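Local structure of hydrogenase maturation factor (Thermoanaerobacter tengcongensis, 3VTI) at residues L148-I153 / G251-V256; G203-V208 / D243-A248; K226-E231 / D277-G282. The protein probably carries out the ATP-dependent dehydration of an S-carbamoyl group, received from HypF, to the nitrile needed in maturing [NiFe]-hydrogenases. All coordinates share one frame; numbering follows the deposited sequence.

Contact 1 (L148-I153 / G251-V256)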
ATOM      1  N   LEU C 148      22.624  -5.414 -25.659  1.00 44.73           N
ATOM      2  CA  LEU C 148      23.230  -6.290 -24.667  0.60 44.04           C
ATOM      3  C   LEU C 148      22.350  -6.400 -23.420  1.00 42.96           C
ATOM      4  O   LEU C 148      21.546  -5.501 -23.121  1.00 42.34           O
ATOM      5  CB  LEU C 148      24.618  -5.775 -24.277  0.60 43.94           C
ATOM      6  CG  LEU C 148      25.693  -5.732 -25.359  0.60 44.86           C
ATOM      7  CD1 LEU C 148      25.684  -4.411 -26.103  0.60 44.40           C
ATOM      8  CD2 LEU C 148      27.042  -5.967 -24.741  0.60 44.67           C
ATOM      9  N   ILE C 149      22.506  -7.508 -22.700  1.00 42.86           N
ATOM     10  CA  ILE C 149      21.924  -7.674 -21.371  1.00 41.83           C
ATOM     11  C   ILE C 149      23.061  -7.931 -20.387  1.00 41.99           C
ATOM     12  O   ILE C 149      23.976  -8.703 -20.689  1.00 43.32           O
ATOM     13  CB  ILE C 149      20.896  -8.843 -21.316  1.00 42.05           C
ATOM     14  CG1 ILE C 149      20.218  -8.920 -19.946  1.00 41.22           C
ATOM     15  CG2 ILE C 149      21.558 -10.176 -21.598  1.00 42.50           C
ATOM     16  CD1 ILE C 149      18.964  -8.132 -19.852  1.00 41.63           C
ATOM     17  N   SER C 150      22.994  -7.306 -19.211  1.00 40.92           N
ATOM     18  CA  SER C 150      24.068  -7.398 -18.207  1.00 40.93           C
ATOM     19  C   SER C 150      24.216  -8.758 -17.513  1.00 41.40           C
ATOM     20  O   SER C 150      25.221  -8.996 -16.847  1.00 41.83           O
ATOM     21  CB  SER C 150      23.892  -6.308 -17.143  1.00 40.25           C
ATOM     22  OG  SER C 150      22.637  -6.418 -16.494  1.00 37.88           O
ATOM     23  N   GLY C 151      23.216  -9.631 -17.652  1.00 41.08           N
ATOM     24  CA  GLY C 151      23.245 -10.954 -17.021  1.00 41.48           C
ATOM     25  C   GLY C 151      21.999 -11.793 -17.279  1.00 41.39           C
ATOM     26  O   GLY C 151      21.203 -11.483 -18.169  1.00 41.19           O
ATOM     27  N   THR C 152      21.835 -12.858 -16.497  1.00 41.49           N
ATOM     28  CA  THR C 152      20.774 -13.831 -16.727  1.00 41.75           C
ATOM     29  C   THR C 152      19.388 -13.209 -16.606  1.00 41.39           C
ATOM     30  O   THR C 152      19.179 -12.250 -15.845  1.00 40.06           O
ATOM     31  CB  THR C 152      20.873 -15.031 -15.768  1.00 42.36           C
ATOM     32  OG1 THR C 152      20.914 -14.558 -14.425  1.00 41.46           O
ATOM     33  CG2 THR C 152      22.122 -15.869 -16.049  1.00 43.03           C
ATOM     34  N   ILE C 153      18.446 -13.776 -17.357  1.00 42.49           N
ATOM     35  CA  ILE C 153      17.102 -13.232 -17.498  1.00 42.36           C
ATOM     36  C   ILE C 153      16.101 -14.043 -16.681  1.00 43.57           C
ATOM     37  O   ILE C 153      16.083 -15.277 -16.758  1.00 44.92           O
ATOM     38  CB  ILE C 153      16.668 -13.242 -18.990  1.00 43.07           C
ATOM     39  CG1 ILE C 153      17.625 -12.394 -19.841  1.00 42.44           C
ATOM     40  CG2 ILE C 153      15.212 -12.785 -19.164  1.00 41.44           C
ATOM     41  CD1 ILE C 153      17.717 -12.866 -21.298  1.00 43.18           C
ATOM     42  N   GLY C 251      18.312  -7.036 -10.922  1.00 37.52           N
ATOM     43  CA  GLY C 251      19.753  -6.805 -10.938  1.00 37.58           C
ATOM     44  C   GLY C 251      20.317  -6.819 -12.348  1.00 37.92           C
ATOM     45  O   GLY C 251      21.490  -7.169 -12.547  1.00 38.38           O
ATOM     46  N   LYS C 252      19.488  -6.442 -13.330  1.00 37.21           N
ATOM     47  CA  LYS C 252      19.901  -6.458 -14.741  1.00 37.46           C
ATOM     48  C   LYS C 252      19.617  -5.151 -15.482  1.00 36.99           C
ATOM     49  O   LYS C 252      18.680  -4.419 -15.166  1.00 36.02           O
ATOM     50  CB  LYS C 252      19.257  -7.631 -15.504  1.00 37.77           C
ATOM     51  CG  LYS C 252      19.440  -9.005 -14.861  1.00 38.54           C
ATOM     52  CD  LYS C 252      20.895  -9.449 -14.850  1.00 38.86           C
ATOM     53  CE  LYS C 252      21.205 -10.335 -13.634  1.00 40.22           C
ATOM     54  NZ  LYS C 252      20.342 -11.549 -13.536  1.00 40.87           N
ATOM     55  N   VAL C 253      20.439  -4.862 -16.475  1.00 37.39           N
ATOM     56  CA  VAL C 253      20.164  -3.736 -17.350  1.00 37.35           C
ATOM     57  C   VAL C 253      20.293  -4.176 -18.805  1.00 37.93           C
ATOM     58  O   VAL C 253      21.199  -4.939 -19.150  1.00 38.49           O
ATOM     59  CB  VAL C 253      21.072  -2.498 -17.025  1.00 37.71           C
ATOM     60  CG1 VAL C 253      22.575  -2.809 -17.259  1.00 37.77           C
ATOM     61  CG2 VAL C 253      20.625  -1.250 -17.828  1.00 37.82           C
ATOM     62  N   VAL C 254      19.351  -3.717 -19.628  1.00 37.98           N
ATOM     63  CA  VAL C 254      19.415  -3.835 -21.082  1.00 39.02           C
ATOM     64  C   VAL C 254      20.137  -2.618 -21.631  1.00 39.66           C
ATOM     65  O   VAL C 254      19.792  -1.476 -21.313  1.00 39.70           O
ATOM     66  CB  VAL C 254      18.007  -3.895 -21.700  1.00 39.25           C
ATOM     67  CG1 VAL C 254      18.060  -3.799 -23.241  1.00 39.48           C
ATOM     68  CG2 VAL C 254      17.288  -5.163 -21.253  1.00 39.34           C
ATOM     69  N   VAL C 255      21.130  -2.863 -22.469  1.00 40.72           N
ATOM     70  CA  VAL C 255      21.953  -1.793 -23.012  1.00 41.65           C
ATOM     71  C   VAL C 255      21.937  -1.767 -24.522  1.00 43.04           C
ATOM     72  O   VAL C 255      22.147  -2.775 -25.166  1.00 43.46           O
ATOM     73  CB  VAL C 255      23.423  -1.969 -22.614  1.00 42.31           C
ATOM     74  CG1 VAL C 255      24.199  -0.686 -22.835  1.00 43.35           C
ATOM     75  CG2 VAL C 255      23.548  -2.447 -21.180  1.00 40.97           C
ATOM     76  N   VAL C 256      21.713  -0.593 -25.080  1.00 44.16           N
ATOM     77  CA  VAL C 256      21.874  -0.383 -26.513  1.00 46.58           C
ATOM     78  C   VAL C 256      23.108   0.498 -26.741  1.00 48.19           C
ATOM     79  O   VAL C 256      23.269   1.513 -26.069  1.00 47.85           O
ATOM     80  CB  VAL C 256      20.603   0.245 -27.140  1.00 46.74           C
ATOM     81  CG1 VAL C 256      20.703   0.280 -28.638  1.00 47.91           C
ATOM     82  CG2 VAL C 256      19.371  -0.553 -26.738  1.00 45.97           C
TER
HETATM   83  O   HOH W   1      23.559  -7.491 -14.154  1.00 37.44           O
HETATM   84  O   HOH W   2      21.833 -13.223 -11.836  1.00 29.38           O
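Lys-252 reaches across to Thr-152 and buries 85 Å² against 148-153, more than any other residue here. Its chain is bent at chi2, chi3 and chi4, which lays CD alongside Gly-151 CA and brings NZ to the 152 backbone. There NZ gives a hydrogen bond to Thr-152 O at 2.7 Å, tilted 22° from the carbonyl plane, and a longer one to Thr-152 OG1 at 3.2 Å. A water bridges the same NZ and OG1, and Asp-176 forms a salt bridge with the ammonium, so Thr-152 O, water and carboxylate all meet the buried charge. Asp-155 OD1 is hydrogen-bonded to Thr-152 OG1.

Leu-148, with 68 Å², pairs through its backbone: its N and O both bond to Val-255, and the N-H...O angle from Leu-148 N to Val-255 O is 172°. Its CB lies 4.3 Å from Val-255 CB on the face covered by Leu-266 and Met-269.

Ser-150, at 59 Å², holds OG between its own N and carbonyl carbon (chi1 59°). From there OG accepts from Val-253 N at 2.7 Å and donates to a water that bonds onward to Gly-251 O, while Ser-150 N bonds to Val-253 O. The side-chain bond thus takes over where the regular pairing ends. Paired 148/255 hydrogen-bonded and 149/254 non-hydrogen-bonded positions identify neighbouring antiparallel strands in the mixed sheet of the AIR synthase-related C-terminal domain.

Contact 2 (G203-V208 / D243-A248)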
ATOM      1  N   GLY C 203       7.317  -6.833 -16.600  1.00 48.77           N
ATOM      2  CA  GLY C 203       7.135  -7.217 -18.003  1.00 48.00           C
ATOM      3  C   GLY C 203       8.384  -7.805 -18.638  1.00 47.11           C
ATOM      4  O   GLY C 203       8.368  -8.211 -19.795  1.00 47.64           O
ATOM      5  N   GLY C 204       9.481  -7.828 -17.884  1.00 45.97           N
ATOM      6  CA  GLY C 204      10.746  -8.415 -18.338  1.00 45.20           C
ATOM      7  C   GLY C 204      11.438  -7.762 -19.522  1.00 44.73           C
ATOM      8  O   GLY C 204      11.192  -6.602 -19.855  1.00 44.36           O
ATOM      9  N   VAL C 205      12.319  -8.529 -20.152  1.00 45.13           N
ATOM     10  CA  VAL C 205      13.109  -8.065 -21.292  1.00 45.10           C
ATOM     11  C   VAL C 205      12.218  -7.715 -22.484  1.00 46.57           C
ATOM     12  O   VAL C 205      12.424  -6.691 -23.144  1.00 46.65           O
ATOM     13  CB  VAL C 205      14.174  -9.114 -21.692  1.00 45.47           C
ATOM     14  CG1 VAL C 205      14.898  -8.712 -22.981  1.00 46.08           C
ATOM     15  CG2 VAL C 205      15.174  -9.323 -20.550  1.00 42.98           C
ATOM     16  N   ALA C 206      11.212  -8.555 -22.732  1.00 47.92           N
ATOM     17  CA  ALA C 206      10.262  -8.349 -23.829  1.00 49.37           C
ATOM     18  C   ALA C 206       9.705  -6.925 -23.846  1.00 49.24           C
ATOM     19  O   ALA C 206       9.727  -6.255 -24.882  1.00 49.96           O
ATOM     20  CB  ALA C 206       9.137  -9.369 -23.752  1.00 50.04           C
ATOM     21  N   GLU C 207       9.239  -6.473 -22.682  1.00 48.59           N
ATOM     22  CA  GLU C 207       8.578  -5.179 -22.538  1.00 48.95           C
ATOM     23  C   GLU C 207       9.532  -4.016 -22.807  1.00 47.98           C
ATOM     24  O   GLU C 207       9.174  -3.075 -23.516  1.00 49.00           O
ATOM     25  CB  GLU C 207       7.928  -5.075 -21.160  1.00 48.46           C
ATOM     26  CG  GLU C 207       7.114  -3.817 -20.907  1.00 51.66           C
ATOM     27  CD  GLU C 207       5.896  -3.684 -21.807  1.00 58.45           C
ATOM     28  OE1 GLU C 207       5.223  -4.701 -22.119  1.00 61.90           O
ATOM     29  OE2 GLU C 207       5.602  -2.538 -22.206  1.00 61.74           O
ATOM     30  N   VAL C 208      10.743  -4.101 -22.263  1.00 46.35           N
ATOM     31  CA  VAL C 208      11.797  -3.140 -22.551  1.00 45.36           C
ATOM     32  C   VAL C 208      12.035  -2.985 -24.069  1.00 47.11           C
ATOM     33  O   VAL C 208      12.049  -1.863 -24.585  1.00 47.91           O
ATOM     34  CB  VAL C 208      13.128  -3.529 -21.833  1.00 44.47           C
ATOM     35  CG1 VAL C 208      14.329  -2.744 -22.411  1.00 43.62           C
ATOM     36  CG2 VAL C 208      13.018  -3.330 -20.329  1.00 41.58           C
ATOM     37  N   ASP C 243       7.612 -17.900 -20.832  1.00 52.24           N
ATOM     38  CA  ASP C 243       8.745 -17.290 -21.537  1.00 51.19           C
ATOM     39  C   ASP C 243       9.498 -16.411 -20.544  1.00 48.84           C
ATOM     40  O   ASP C 243       8.935 -15.437 -20.038  1.00 48.22           O
ATOM     41  CB  ASP C 243       8.245 -16.446 -22.720  1.00 51.39           C
ATOM     42  CG  ASP C 243       9.344 -16.110 -23.729  1.00 51.82           C
ATOM     43  OD1 ASP C 243      10.527 -15.974 -23.328  1.00 51.34           O
ATOM     44  OD2 ASP C 243       9.020 -15.970 -24.935  1.00 52.11           O
ATOM     45  N   PHE C 244      10.759 -16.738 -20.256  1.00 48.11           N
ATOM     46  CA  PHE C 244      11.535 -15.938 -19.284  1.00 46.18           C
ATOM     47  C   PHE C 244      11.710 -14.476 -19.689  1.00 44.73           C
ATOM     48  O   PHE C 244      12.028 -13.613 -18.857  1.00 43.62           O
ATOM     49  CB  PHE C 244      12.877 -16.585 -18.925  1.00 46.06           C
ATOM     50  CG  PHE C 244      13.730 -16.939 -20.108  1.00 47.11           C
ATOM     51  CD1 PHE C 244      14.456 -15.961 -20.781  1.00 45.99           C
ATOM     52  CD2 PHE C 244      13.829 -18.265 -20.530  1.00 49.82           C
ATOM     53  CE1 PHE C 244      15.247 -16.279 -21.863  1.00 47.22           C
ATOM     54  CE2 PHE C 244      14.630 -18.606 -21.618  1.00 50.90           C
ATOM     55  CZ  PHE C 244      15.341 -17.605 -22.286  1.00 50.81           C
ATOM     56  N   LEU C 245      11.477 -14.203 -20.968  1.00 45.39           N
ATOM     57  CA  LEU C 245      11.456 -12.844 -21.489  1.00 44.56           C
ATOM     58  C   LEU C 245      10.356 -11.987 -20.873  1.00 44.25           C
ATOM     59  O   LEU C 245      10.364 -10.766 -21.033  1.00 43.70           O
ATOM     60  CB  LEU C 245      11.307 -12.862 -23.013  1.00 45.73           C
ATOM     61  CG  LEU C 245      12.529 -13.320 -23.813  1.00 46.11           C
ATOM     62  CD1 LEU C 245      12.220 -13.289 -25.309  1.00 46.60           C
ATOM     63  CD2 LEU C 245      13.780 -12.478 -23.476  1.00 43.11           C
ATOM     64  N   HIS C 246       9.415 -12.618 -20.177  1.00 44.99           N
ATOM     65  CA  HIS C 246       8.323 -11.885 -19.559  1.00 45.46           C
ATOM     66  C   HIS C 246       8.473 -11.774 -18.056  1.00 44.63           C
ATOM     67  O   HIS C 246       7.725 -11.032 -17.429  1.00 44.91           O
ATOM     68  CB  HIS C 246       6.966 -12.521 -19.859  1.00 47.41           C
ATOM     69  CG  HIS C 246       6.650 -12.644 -21.316  1.00 50.50           C
ATOM     70  ND1 HIS C 246       7.223 -11.839 -22.279  1.00 50.62           N
ATOM     71  CD2 HIS C 246       5.787 -13.459 -21.972  1.00 53.43           C
ATOM     72  CE1 HIS C 246       6.753 -12.171 -23.466  1.00 52.96           C
ATOM     73  NE2 HIS C 246       5.875 -13.149 -23.306  1.00 55.35           N
ATOM     74  N   LEU C 247       9.396 -12.531 -17.472  1.00 44.49           N
ATOM     75  CA  LEU C 247       9.605 -12.492 -16.026  1.00 43.83           C
ATOM     76  C   LEU C 247      10.477 -11.313 -15.665  1.00 42.09           C
ATOM     77  O   LEU C 247      11.389 -10.985 -16.404  1.00 42.44           O
ATOM     78  CB  LEU C 247      10.273 -13.773 -15.531  1.00 44.57           C
ATOM     79  CG  LEU C 247       9.487 -15.078 -15.558  1.00 46.57           C
ATOM     80  CD1 LEU C 247      10.414 -16.203 -15.159  1.00 47.72           C
ATOM     81  CD2 LEU C 247       8.281 -15.019 -14.640  1.00 47.00           C
ATOM     82  N   ALA C 248      10.214 -10.706 -14.512  1.00 41.42           N
ATOM     83  CA  ALA C 248      10.948  -9.521 -14.035  1.00 40.19           C
ATOM     84  C   ALA C 248      12.389  -9.800 -13.585  1.00 39.91           C
ATOM     85  O   ALA C 248      12.726 -10.915 -13.170  1.00 40.90           O
ATOM     86  CB  ALA C 248      10.166  -8.834 -12.920  1.00 39.32           C
TER
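Leu-245 meets Val-205 and Ala-206 in the N-terminal part of helix 204-216, and its side chain can be followed outward atom by atom. CB lies 4.2 Å from Ala-206 CB. CG stands anti to the carbonyl carbon (chi1 -72°), and from it the CD2 branch makes the contact with Val-205: CD2 is 3.8 Å from Val-205 CB and 4.0 Å from Val-205 CG1, the two side chains crossing obliquely.

The backbone of Leu-245 supplies the polar link. Its O accepts from Ala-206 N at 2.9 Å, with an N-H...O angle of 164° and the donor in the carbonyl plane. Val-205 N is also close to this oxygen, but its angle is too poor for a hydrogen bond. Gly-204, with phi at 64°, brings its bare CA to 3.3 Å from Leu-247 O. Ala-206 CB then touches the His-246 ring at its edge, in plane, 3.5 Å from ND1. Asp-243 OD1 accepts from Leu-245 N, met from above the carboxylate plane, forming an Asx turn, and Asp-243 CB lies above one face of the His-246 ring, offset toward its rim.

The contact joins helix 204-216 to the loop between helix 231-240 and strand 254-257. Leu-247 packs onto Met-158 and Met-161 of helix 155-164, and Val-205 and Phe-244 both touch Ile-153.

Contact 3 (K226-E231 / D277-G282)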
ATOM      1  N   LYS C 226      21.778 -16.861 -27.693  1.00 58.45           N
ATOM      2  CA  LYS C 226      22.613 -15.870 -27.028  1.00 56.58           C
ATOM      3  C   LYS C 226      22.017 -15.341 -25.732  1.00 54.04           C
ATOM      4  O   LYS C 226      22.657 -14.551 -25.049  1.00 53.44           O
ATOM      5  CB  LYS C 226      22.919 -14.703 -27.975  1.00 57.06           C
ATOM      6  CG  LYS C 226      23.976 -15.007 -29.041  1.00 60.00           C
ATOM      7  CD  LYS C 226      25.370 -15.150 -28.427  1.00 62.17           C
ATOM      8  CE  LYS C 226      26.306 -15.927 -29.340  1.00 66.17           C
ATOM      9  NZ  LYS C 226      26.004 -17.390 -29.326  1.00 68.07           N
ATOM     10  N   LEU C 227      20.811 -15.778 -25.387  1.00 52.86           N
ATOM     11  CA  LEU C 227      20.133 -15.283 -24.182  1.00 50.36           C
ATOM     12  C   LEU C 227      20.596 -16.011 -22.921  1.00 49.68           C
ATOM     13  O   LEU C 227      20.497 -17.238 -22.840  1.00 50.78           O
ATOM     14  CB  LEU C 227      18.610 -15.366 -24.328  1.00 50.26           C
ATOM     15  CG  LEU C 227      17.963 -14.565 -25.468  1.00 50.53           C
ATOM     16  CD1 LEU C 227      16.498 -14.963 -25.692  1.00 50.03           C
ATOM     17  CD2 LEU C 227      18.091 -13.063 -25.240  1.00 49.33           C
ATOM     18  N   PRO C 228      21.134 -15.255 -21.943  1.00 47.97           N
ATOM     19  CA  PRO C 228      21.618 -15.850 -20.701  1.00 47.79           C
ATOM     20  C   PRO C 228      20.489 -16.146 -19.720  1.00 47.06           C
ATOM     21  O   PRO C 228      19.632 -15.291 -19.462  1.00 45.87           O
ATOM     22  CB  PRO C 228      22.565 -14.781 -20.134  1.00 46.74           C
ATOM     23  CG  PRO C 228      22.064 -13.509 -20.677  1.00 45.78           C
ATOM     24  CD  PRO C 228      21.408 -13.808 -22.006  1.00 46.68           C
ATOM     25  N   VAL C 229      20.499 -17.354 -19.174  1.00 47.86           N
ATOM     26  CA  VAL C 229      19.440 -17.785 -18.279  1.00 47.71           C
ATOM     27  C   VAL C 229      19.932 -18.962 -17.449  1.00 49.20           C
ATOM     28  O   VAL C 229      20.458 -19.944 -18.008  1.00 50.90           O
ATOM     29  CB  VAL C 229      18.134 -18.153 -19.078  1.00 48.36           C
ATOM     30  CG1 VAL C 229      18.422 -19.165 -20.196  1.00 49.36           C
ATOM     31  CG2 VAL C 229      17.030 -18.634 -18.144  1.00 47.77           C
ATOM     32  N   LYS C 230      19.784 -18.855 -16.126  1.00 48.33           N
ATOM     33  CA  LYS C 230      20.162 -19.940 -15.224  1.00 49.60           C
ATOM     34  C   LYS C 230      19.296 -21.147 -15.517  1.00 51.15           C
ATOM     35  O   LYS C 230      18.101 -21.010 -15.771  1.00 51.15           O
ATOM     36  CB  LYS C 230      20.019 -19.527 -13.758  1.00 49.00           C
ATOM     37  CG  LYS C 230      20.971 -18.412 -13.323  1.00 48.29           C
ATOM     38  CD  LYS C 230      20.851 -18.106 -11.839  1.00 48.27           C
ATOM     39  CE  LYS C 230      21.355 -16.694 -11.526  1.00 47.81           C
ATOM     40  NZ  LYS C 230      22.832 -16.541 -11.603  1.00 48.99           N
ATOM     41  N   GLU C 231      19.913 -22.324 -15.505  1.00 53.09           N
ATOM     42  CA  GLU C 231      19.223 -23.582 -15.752  1.00 55.12           C
ATOM     43  C   GLU C 231      17.990 -23.753 -14.870  1.00 54.96           C
ATOM     44  O   GLU C 231      16.972 -24.288 -15.315  1.00 56.20           O
ATOM     45  CB  GLU C 231      20.175 -24.771 -15.566  1.00 57.29           C
ATOM     46  CG  GLU C 231      21.258 -24.872 -16.635  1.00 59.47           C
ATOM     47  CD  GLU C 231      20.717 -25.262 -17.998  1.00 61.43           C
ATOM     48  OE1 GLU C 231      19.882 -26.191 -18.066  1.00 63.19           O
ATOM     49  OE2 GLU C 231      21.133 -24.642 -19.001  1.00 61.81           O
ATOM     50  N   ASP C 277      27.740 -12.518 -16.447  1.00 48.34           N
ATOM     51  CA  ASP C 277      26.956 -13.347 -17.357  1.00 48.59           C
ATOM     52  C   ASP C 277      26.418 -12.541 -18.517  1.00 47.83           C
ATOM     53  O   ASP C 277      25.506 -12.991 -19.213  1.00 47.82           O
ATOM     54  CB  ASP C 277      25.794 -14.030 -16.622  1.00 48.29           C
ATOM     55  CG  ASP C 277      26.257 -14.874 -15.451  1.00 49.75           C
ATOM     56  OD1 ASP C 277      27.211 -15.662 -15.625  1.00 52.78           O
ATOM     57  OD2 ASP C 277      25.665 -14.748 -14.357  1.00 49.75           O
ATOM     58  N   ALA C 278      26.985 -11.351 -18.723  1.00 47.46           N
ATOM     59  CA  ALA C 278      26.551 -10.461 -19.803  1.00 46.86           C
ATOM     60  C   ALA C 278      26.721 -11.091 -21.174  1.00 48.14           C
ATOM     61  O   ALA C 278      27.664 -11.851 -21.408  1.00 49.45           O
ATOM     62  CB  ALA C 278      27.290  -9.143 -19.740  1.00 46.69           C
ATOM     63  N   GLU C 279      25.790 -10.768 -22.069  1.00 48.01           N
ATOM     64  CA  GLU C 279      25.840 -11.205 -23.461  1.00 49.39           C
ATOM     65  C   GLU C 279      25.326 -10.132 -24.421  1.00 48.96           C
ATOM     66  O   GLU C 279      24.405  -9.379 -24.104  1.00 47.52           O
ATOM     67  CB  GLU C 279      25.015 -12.489 -23.668  1.00 50.03           C
ATOM     68  CG  GLU C 279      25.405 -13.700 -22.803  1.00 52.23           C
ATOM     69  CD  GLU C 279      26.618 -14.483 -23.322  1.00 56.64           C
ATOM     70  OE1 GLU C 279      26.843 -15.604 -22.804  1.00 58.53           O
ATOM     71  OE2 GLU C 279      27.340 -13.998 -24.235  1.00 57.72           O
ATOM     72  N   ILE C 280      25.954 -10.070 -25.594  1.00 50.50           N
ATOM     73  CA  ILE C 280      25.379  -9.459 -26.779  1.00 50.67           C
ATOM     74  C   ILE C 280      24.199 -10.354 -27.161  1.00 50.92           C
ATOM     75  O   ILE C 280      24.381 -11.554 -27.381  1.00 51.73           O
ATOM     76  CB  ILE C 280      26.419  -9.438 -27.938  1.00 52.93           C
ATOM     77  CG1 ILE C 280      27.620  -8.545 -27.573  1.00 53.35           C
ATOM     78  CG2 ILE C 280      25.770  -9.023 -29.270  1.00 52.99           C
ATOM     79  CD1 ILE C 280      28.739  -8.538 -28.596  1.00 53.61           C
ATOM     80  N   ILE C 281      22.997  -9.784 -27.227  1.00 50.17           N
ATOM     81  CA  ILE C 281      21.792 -10.589 -27.469  1.00 50.86           C
ATOM     82  C   ILE C 281      21.040 -10.282 -28.773  1.00 52.81           C
ATOM     83  O   ILE C 281      20.227 -11.089 -29.218  1.00 53.52           O
ATOM     84  CB  ILE C 281      20.795 -10.547 -26.276  1.00 48.95           C
ATOM     85  CG1 ILE C 281      20.334  -9.111 -26.001  1.00 47.26           C
ATOM     86  CG2 ILE C 281      21.413 -11.203 -25.034  1.00 48.10           C
ATOM     87  CD1 ILE C 281      19.070  -9.004 -25.179  1.00 44.99           C
ATOM     88  N   GLY C 282      21.310  -9.131 -29.382  1.00 53.87           N
ATOM     89  CA  GLY C 282      20.590  -8.743 -30.578  1.00 55.86           C
ATOM     90  C   GLY C 282      21.069  -7.488 -31.272  1.00 57.62           C
ATOM     91  O   GLY C 282      22.167  -6.991 -31.006  1.00 57.62           O
TER
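Pro-228 and Leu-227 bring the apolar part of this contact against Ile-281 and Glu-279. Ile-281 CG2, anti to its own carbonyl carbon, is the meeting point: it lies 3.8 Å from Leu-227 CD2 and 4.0 Å from Pro-228 CD, and both side chains cross that of Ile-281 at about a right angle. The proline ring also runs past Glu-279 in the opposite direction, with Pro-228 CG 4.0 Å from Glu-279 CG, so the glutamate contributes its aliphatic part here.

A second group sets carbon against backbone oxygen. Lys-226 O is 3.4 Å from Glu-279 CB, while Lys-226 CB lies 3.5 Å from Ile-280 O. Pro-228 CB approaches Asp-277 O to 3.6 Å. No hydrogen bond joins the two segments, and these approaches are van der Waals packing.

Charge plays a distant part. Lys-230 NZ stands 4.3 Å from Asp-277 OD2, beyond salt-bridge range, and Lys-226 NZ is 6.3 Å from Glu-279 OE2; any attraction between these charges is probably weak.

The loop 226-231 runs from strand 219-223 to helix 231-240, with Lys-230 at the helix N-cap position. It lies beside strand 279-285, which pairs with strands 146-149 and 219-223; Ile-281 and Gly-282 both face Val-147 in a classic beta bulge. Ile-280 packs onto Leu-148 and, on helix 262-270, Glu-263.

How the contacts relate
All three contacts fall in the AIR synthase-related C-terminal region. Contacts 1 and 3 have centres about 8 Å apart and share the mixed sheet, where strand 146-149 lies between 254-257 and 279-285; Ile-149 N to Glu-279 O and Ile-153 N to Pro-228 O are probable hydrogen bonds joining them. Contact 2 has its centre about 11 Å from that of contact 1 and 13 Å from that of contact 3; its helix 204-216 also reaches contact 1, Val-205 on Ile-149 and Val-208 on Val-254. Along the chain contact 2 nests within contact 1, whereas contact 3 crosses both. The Val-253 side chain of contact 1 is about 9 Å from the magnesium ion; contact 3 lies away from it.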